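Local coordinates for protein sulfoquinovosidase (Escherichia coli, PDB 5AEG) that hydrolyses sulfoquinovosyl diacylglycerides and simple sulfoquinovosides such as sulfoquinovosyl glycerol, releasing sulfoquinovose for use as a source of carbon and sulfur, at residues Ala355-Phe367 / Gly407-Gly419. Sequence-based numbering, arbitrary orientation.
Sequences AKDASGGDYLVEF and GEYLPTDTYLHNG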
loop_
_atom_site.group_PDB
_atom_site.type_symbol
_atom_site.label_atom_id
_atom_site.label_comp_id
_atom_site.label_asym_id
_atom_site.label_seq_id
_atom_site.Cartn_x
_atom_site.Cartn_y
_atom_site.Cartn_z
ATOM N N ALA A 355 1.594 -10.771 22.732
ATOM C CA ALA A 355 1.605 -9.482 23.372
ATOM C C ALA A 355 0.806 -9.562 24.633
ATOM O O ALA A 355 -0.150 -10.332 24.720
ATOM C CB ALA A 355 0.957 -8.427 22.466
ATOM N N LYS A 356 1.096 -8.671 25.571
ATOM C CA LYS A 356 0.288 -8.586 26.810
ATOM C C LYS A 356 -0.553 -7.367 26.977
ATOM O O LYS A 356 -0.426 -6.373 26.248
ATOM C CB LYS A 356 1.254 -8.689 27.984
ATOM C CG LYS A 356 1.606 -10.163 28.232
ATOM C CD LYS A 356 3.085 -10.421 28.265
ATOM C CE LYS A 356 3.378 -11.823 28.827
ATOM N NZ LYS A 356 2.353 -12.888 28.605
ATOM N N ASP A 357 -1.477 -7.450 27.928
ATOM C CA ASP A 357 -2.311 -6.348 28.330
ATOM C C ASP A 357 -1.758 -5.698 29.611
ATOM O O ASP A 357 -0.695 -6.105 30.068
ATOM C CB ASP A 357 -3.794 -6.720 28.384
ATOM C CG ASP A 357 -4.187 -7.683 29.518
ATOM O OD1 ASP A 357 -3.401 -7.958 30.444
ATOM O OD2 ASP A 357 -5.358 -8.114 29.425
ATOM N N ALA A 358 -2.378 -4.621 30.057
ATOM C CA ALA A 358 -1.785 -3.804 31.164
ATOM C C ALA A 358 -1.675 -4.665 32.434
ATOM O O ALA A 358 -0.639 -4.658 33.110
ATOM C CB ALA A 358 -2.616 -2.555 31.417
ATOM N N SER A 359 -2.694 -5.491 32.666
ATOM C CA SER A 359 -2.676 -6.417 33.817
ATOM C C SER A 359 -1.789 -7.665 33.657
ATOM O O SER A 359 -1.893 -8.545 34.454
ATOM C CB SER A 359 -4.111 -6.804 34.172
ATOM O OG SER A 359 -4.714 -7.499 33.106
ATOM N N GLY A 360 -0.911 -7.723 32.643
ATOM C CA GLY A 360 0.003 -8.865 32.382
ATOM C C GLY A 360 -0.582 -10.157 31.740
ATOM O O GLY A 360 0.130 -11.092 31.543
ATOM N N GLY A 361 -1.864 -10.221 31.442
ATOM C CA GLY A 361 -2.432 -11.364 30.733
ATOM C C GLY A 361 -2.075 -11.312 29.237
ATOM O O GLY A 361 -1.610 -10.274 28.734
ATOM N N ASP A 362 -2.235 -12.443 28.556
ATOM C CA ASP A 362 -2.082 -12.486 27.090
ATOM C C ASP A 362 -3.145 -11.614 26.435
ATOM O O ASP A 362 -4.304 -11.668 26.809
ATOM C CB ASP A 362 -2.117 -13.941 26.562
ATOM C CG ASP A 362 -0.848 -14.693 26.855
ATOM O OD1 ASP A 362 0.232 -14.072 27.080
ATOM O OD2 ASP A 362 -0.896 -15.937 26.826
ATOM N N TYR A 363 -2.778 -10.765 25.460
ATOM C CA TYR A 363 -3.786 -9.881 24.869
ATOM C C TYR A 363 -4.554 -10.633 23.784
ATOM O O TYR A 363 -3.929 -11.109 22.822
ATOM C CB TYR A 363 -3.099 -8.653 24.233
ATOM C CG TYR A 363 -3.990 -7.507 23.999
ATOM C CD1 TYR A 363 -4.916 -7.532 22.952
ATOM C CD2 TYR A 363 -3.825 -6.315 24.700
ATOM C CE1 TYR A 363 -5.748 -6.458 22.737
ATOM C CE2 TYR A 363 -4.639 -5.239 24.472
ATOM C CZ TYR A 363 -5.592 -5.326 23.468
ATOM O OH TYR A 363 -6.382 -4.268 23.162
ATOM N N LEU A 364 -5.871 -10.669 23.942
ATOM C CA LEU A 364 -6.789 -11.209 22.963
ATOM C C LEU A 364 -7.640 -10.118 22.353
ATOM O O LEU A 364 -8.280 -9.374 23.044
ATOM C CB LEU A 364 -7.737 -12.224 23.593
ATOM C CG LEU A 364 -7.079 -13.377 24.360
ATOM C CD1 LEU A 364 -8.125 -14.340 24.918
ATOM C CD2 LEU A 364 -6.032 -14.084 23.531
ATOM N N VAL A 365 -7.679 -10.066 21.035
ATOM C CA VAL A 365 -8.510 -9.099 20.350
ATOM C C VAL A 365 -9.798 -9.779 20.013
ATOM O O VAL A 365 -9.792 -10.944 19.590
ATOM C CB VAL A 365 -7.830 -8.613 19.074
ATOM C CG1 VAL A 365 -8.726 -7.666 18.339
ATOM C CG2 VAL A 365 -6.520 -7.923 19.407
ATOM N N GLU A 366 -10.892 -9.071 20.192
ATOM C CA GLU A 366 -12.221 -9.570 19.783
ATOM C C GLU A 366 -12.405 -9.334 18.334
ATOM O O GLU A 366 -12.223 -8.220 17.895
ATOM C CB GLU A 366 -13.354 -8.824 20.480
ATOM C CG GLU A 366 -13.619 -9.367 21.857
ATOM C CD GLU A 366 -14.592 -8.553 22.696
ATOM O OE1 GLU A 366 -14.604 -7.294 22.610
ATOM O OE2 GLU A 366 -15.331 -9.194 23.479
ATOM N N PHE A 367 -12.749 -10.386 17.595
ATOM C CA PHE A 367 -13.294 -10.247 16.233
ATOM C C PHE A 367 -14.724 -10.810 16.232
ATOM O O PHE A 367 -15.094 -11.675 15.442
ATOM C CB PHE A 367 -12.383 -10.901 15.200
ATOM C CG PHE A 367 -11.003 -10.294 15.142
ATOM C CD1 PHE A 367 -10.787 -9.080 14.497
ATOM C CD2 PHE A 367 -9.923 -10.922 15.776
ATOM C CE1 PHE A 367 -9.517 -8.511 14.458
ATOM C CE2 PHE A 367 -8.654 -10.371 15.741
ATOM C CZ PHE A 367 -8.451 -9.170 15.050
ATOM N N GLY A 407 -1.881 -6.379 9.886
ATOM C CA GLY A 407 -0.712 -5.562 10.184
ATOM C C GLY A 407 -1.037 -4.191 10.683
ATOM O O GLY A 407 -0.189 -3.569 11.349
ATOM N N GLU A 408 -2.261 -3.709 10.340
ATOM C CA GLU A 408 -2.725 -2.371 10.622
ATOM C C GLU A 408 -3.382 -2.202 12.006
ATOM O O GLU A 408 -3.763 -1.119 12.371
ATOM C CB GLU A 408 -3.647 -1.833 9.465
ATOM C CG GLU A 408 -5.079 -2.356 9.493
ATOM C CD GLU A 408 -5.224 -3.826 9.086
ATOM O OE1 GLU A 408 -4.244 -4.367 8.567
ATOM O OE2 GLU A 408 -6.338 -4.437 9.305
ATOM N N TYR A 409 -3.560 -3.287 12.714
ATOM C CA TYR A 409 -4.315 -3.282 13.927
ATOM C C TYR A 409 -3.526 -3.955 15.037
ATOM O O TYR A 409 -3.974 -4.890 15.639
ATOM C CB TYR A 409 -5.761 -3.864 13.759
ATOM C CG TYR A 409 -6.600 -3.662 15.061
ATOM C CD1 TYR A 409 -6.395 -2.510 15.898
ATOM C CD2 TYR A 409 -7.512 -4.623 15.506
ATOM C CE1 TYR A 409 -7.099 -2.316 17.063
ATOM C CE2 TYR A 409 -8.211 -4.432 16.722
ATOM C CZ TYR A 409 -8.005 -3.281 17.479
ATOM O OH TYR A 409 -8.716 -3.033 18.637
ATOM N N LEU A 410 -2.327 -3.461 15.287
ATOM C CA LEU A 410 -1.649 -3.628 16.625
ATOM C C LEU A 410 -2.373 -2.666 17.603
ATOM O O LEU A 410 -2.354 -1.445 17.421
ATOM C CB LEU A 410 -0.183 -3.267 16.621
ATOM C CG LEU A 410 0.405 -3.439 18.050
ATOM C CD1 LEU A 410 0.580 -4.944 18.381
ATOM C CD2 LEU A 410 1.670 -2.678 18.285
ATOM N N PRO A 411 -3.110 -3.200 18.600
ATOM C CA PRO A 411 -3.831 -2.314 19.523
ATOM C C PRO A 411 -2.864 -1.485 20.312
ATOM O O PRO A 411 -1.726 -1.937 20.597
ATOM C CB PRO A 411 -4.585 -3.303 20.463
ATOM C CG PRO A 411 -4.820 -4.481 19.596
ATOM C CD PRO A 411 -3.427 -4.610 18.941
ATOM N N THR A 412 -3.275 -0.274 20.590
ATOM C CA THR A 412 -2.366 0.661 21.262
ATOM C C THR A 412 -2.251 0.516 22.777
ATOM O O THR A 412 -1.451 1.224 23.425
ATOM C CB THR A 412 -2.743 2.099 20.918
ATOM O OG1 THR A 412 -4.172 2.226 20.790
ATOM C CG2 THR A 412 -2.120 2.439 19.591
ATOM N N ASP A 413 -2.982 -0.424 23.319
ATOM C CA ASP A 413 -2.867 -0.821 24.758
ATOM C C ASP A 413 -2.285 -2.229 24.913
ATOM O O ASP A 413 -2.510 -2.865 25.941
ATOM C CB ASP A 413 -4.212 -0.647 25.461
ATOM C CG ASP A 413 -5.276 -1.492 24.913
ATOM O OD1 ASP A 413 -5.037 -2.169 23.903
ATOM O OD2 ASP A 413 -6.399 -1.470 25.442
ATOM N N THR A 414 -1.503 -2.696 23.914
ATOM C CA THR A 414 -0.642 -3.846 24.106
ATOM C C THR A 414 0.667 -3.411 24.750
ATOM O O THR A 414 1.052 -2.230 24.654
ATOM C CB THR A 414 -0.255 -4.536 22.773
ATOM O OG1 THR A 414 0.258 -3.539 21.868
ATOM C CG2 THR A 414 -1.477 -5.239 22.193
ATOM N N TYR A 415 1.335 -4.397 25.374
ATOM C CA TYR A 415 2.624 -4.277 25.987
ATOM C C TYR A 415 3.476 -5.316 25.317
ATOM O O TYR A 415 3.123 -6.499 25.284
ATOM C CB TYR A 415 2.535 -4.497 27.521
ATOM C CG TYR A 415 1.813 -3.364 28.124
ATOM C CD1 TYR A 415 0.449 -3.321 28.090
ATOM C CD2 TYR A 415 2.503 -2.252 28.618
ATOM C CE1 TYR A 415 -0.238 -2.217 28.547
ATOM C CE2 TYR A 415 1.818 -1.156 29.107
ATOM C CZ TYR A 415 0.447 -1.152 29.051
ATOM O OH TYR A 415 -0.291 -0.117 29.523
ATOM N N LEU A 416 4.592 -4.832 24.773
ATOM C CA LEU A 416 5.430 -5.568 23.891
ATOM C C LEU A 416 6.738 -5.947 24.539
ATOM O O LEU A 416 7.258 -5.204 25.377
ATOM C CB LEU A 416 5.750 -4.716 22.652
ATOM C CG LEU A 416 4.415 -4.386 21.980
ATOM C CD1 LEU A 416 4.482 -3.165 21.160
ATOM C CD2 LEU A 416 3.862 -5.621 21.268
ATOM N N HIS A 417 7.280 -7.058 24.054
ATOM C CA HIS A 417 8.515 -7.647 24.549
ATOM C C HIS A 417 9.715 -6.728 24.477
ATOM O O HIS A 417 10.558 -6.788 25.356
ATOM C CB HIS A 417 8.830 -8.900 23.810
ATOM C CG HIS A 417 9.940 -9.702 24.391
ATOM N ND1 HIS A 417 11.251 -9.539 24.016
ATOM C CD2 HIS A 417 9.927 -10.702 25.304
ATOM C CE1 HIS A 417 12.017 -10.378 24.697
ATOM N NE2 HIS A 417 11.232 -11.103 25.473
ATOM N N ASN A 418 9.818 -5.903 23.447
ATOM C CA ASN A 418 10.932 -5.015 23.358
ATOM C C ASN A 418 10.801 -3.773 24.291
ATOM O O ASN A 418 11.631 -2.961 24.249
ATOM C CB ASN A 418 11.198 -4.619 21.891
ATOM C CG ASN A 418 10.077 -3.718 21.310
ATOM O OD1 ASN A 418 9.111 -3.446 21.964
ATOM N ND2 ASN A 418 10.266 -3.234 20.098
ATOM N N GLY A 419 9.732 -3.639 25.047
ATOM C CA GLY A 419 9.427 -2.501 25.894
ATOM C C GLY A 419 9.232 -1.176 25.199
ATOM O O GLY A 419 9.218 -0.134 25.857
HETATM O O HOH W 1 -3.989 -3.352 28.163
#
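Tyr363 turns its ring away from its own backbone N (chi1 -161°) and lays it over the 411-414 turn, while Asp413, with CG set between its backbone N and carbonyl carbon (chi1 62°), raises its carboxylate to the phenol. Tyr363 OH donates to Asp413 OD1 on the syn side at 2.6 Å, ring and carboxylate planes 62° apart. Thr414 CG2 lies under one ring face, 3.8 Å from the Tyr363 centroid, a CH-pi contact. The same threonine sends OG1 back to Pro411 O at 2.8 Å, bracing the type I turn; threonine suits the place by offering a methyl to the ring and a hydroxyl to the turn carbonyl. Pro411 CB reaches Tyr363 CZ at 3.8 Å, and Pro411 CG also meets Val365 CG2. Replacing Tyr363 with an alanine is likely to leave Asp413 OD1 without its phenol donor and to open a gap above Thr414 CG2 and Pro411. Beside this cluster, Lys356 and Tyr415 form a single antiparallel bridge: Lys356 N donates to Tyr415 O at 3.0 Å, and Tyr415 N returns a bond to Lys356 O. The Tyr415 ring packs against Asp357 and Ala358, CE1 3.7 Å from Ala358 CB, where the small alanine probably lets it approach the backbone. One water joins Ala358 N to Asp413 O. Farther along, Val365 CG1 meets Tyr409 CE2. The contact thus ties strand 364-367, paired with strand 370-374, to the loop after barrel strand 401-404, which carries Glu408, probably an active-site residue; Phe367 packs edge-to-face with substrate-binding Trp304, and helix 422-444 packs against Leu410, Thr414 and Leu416.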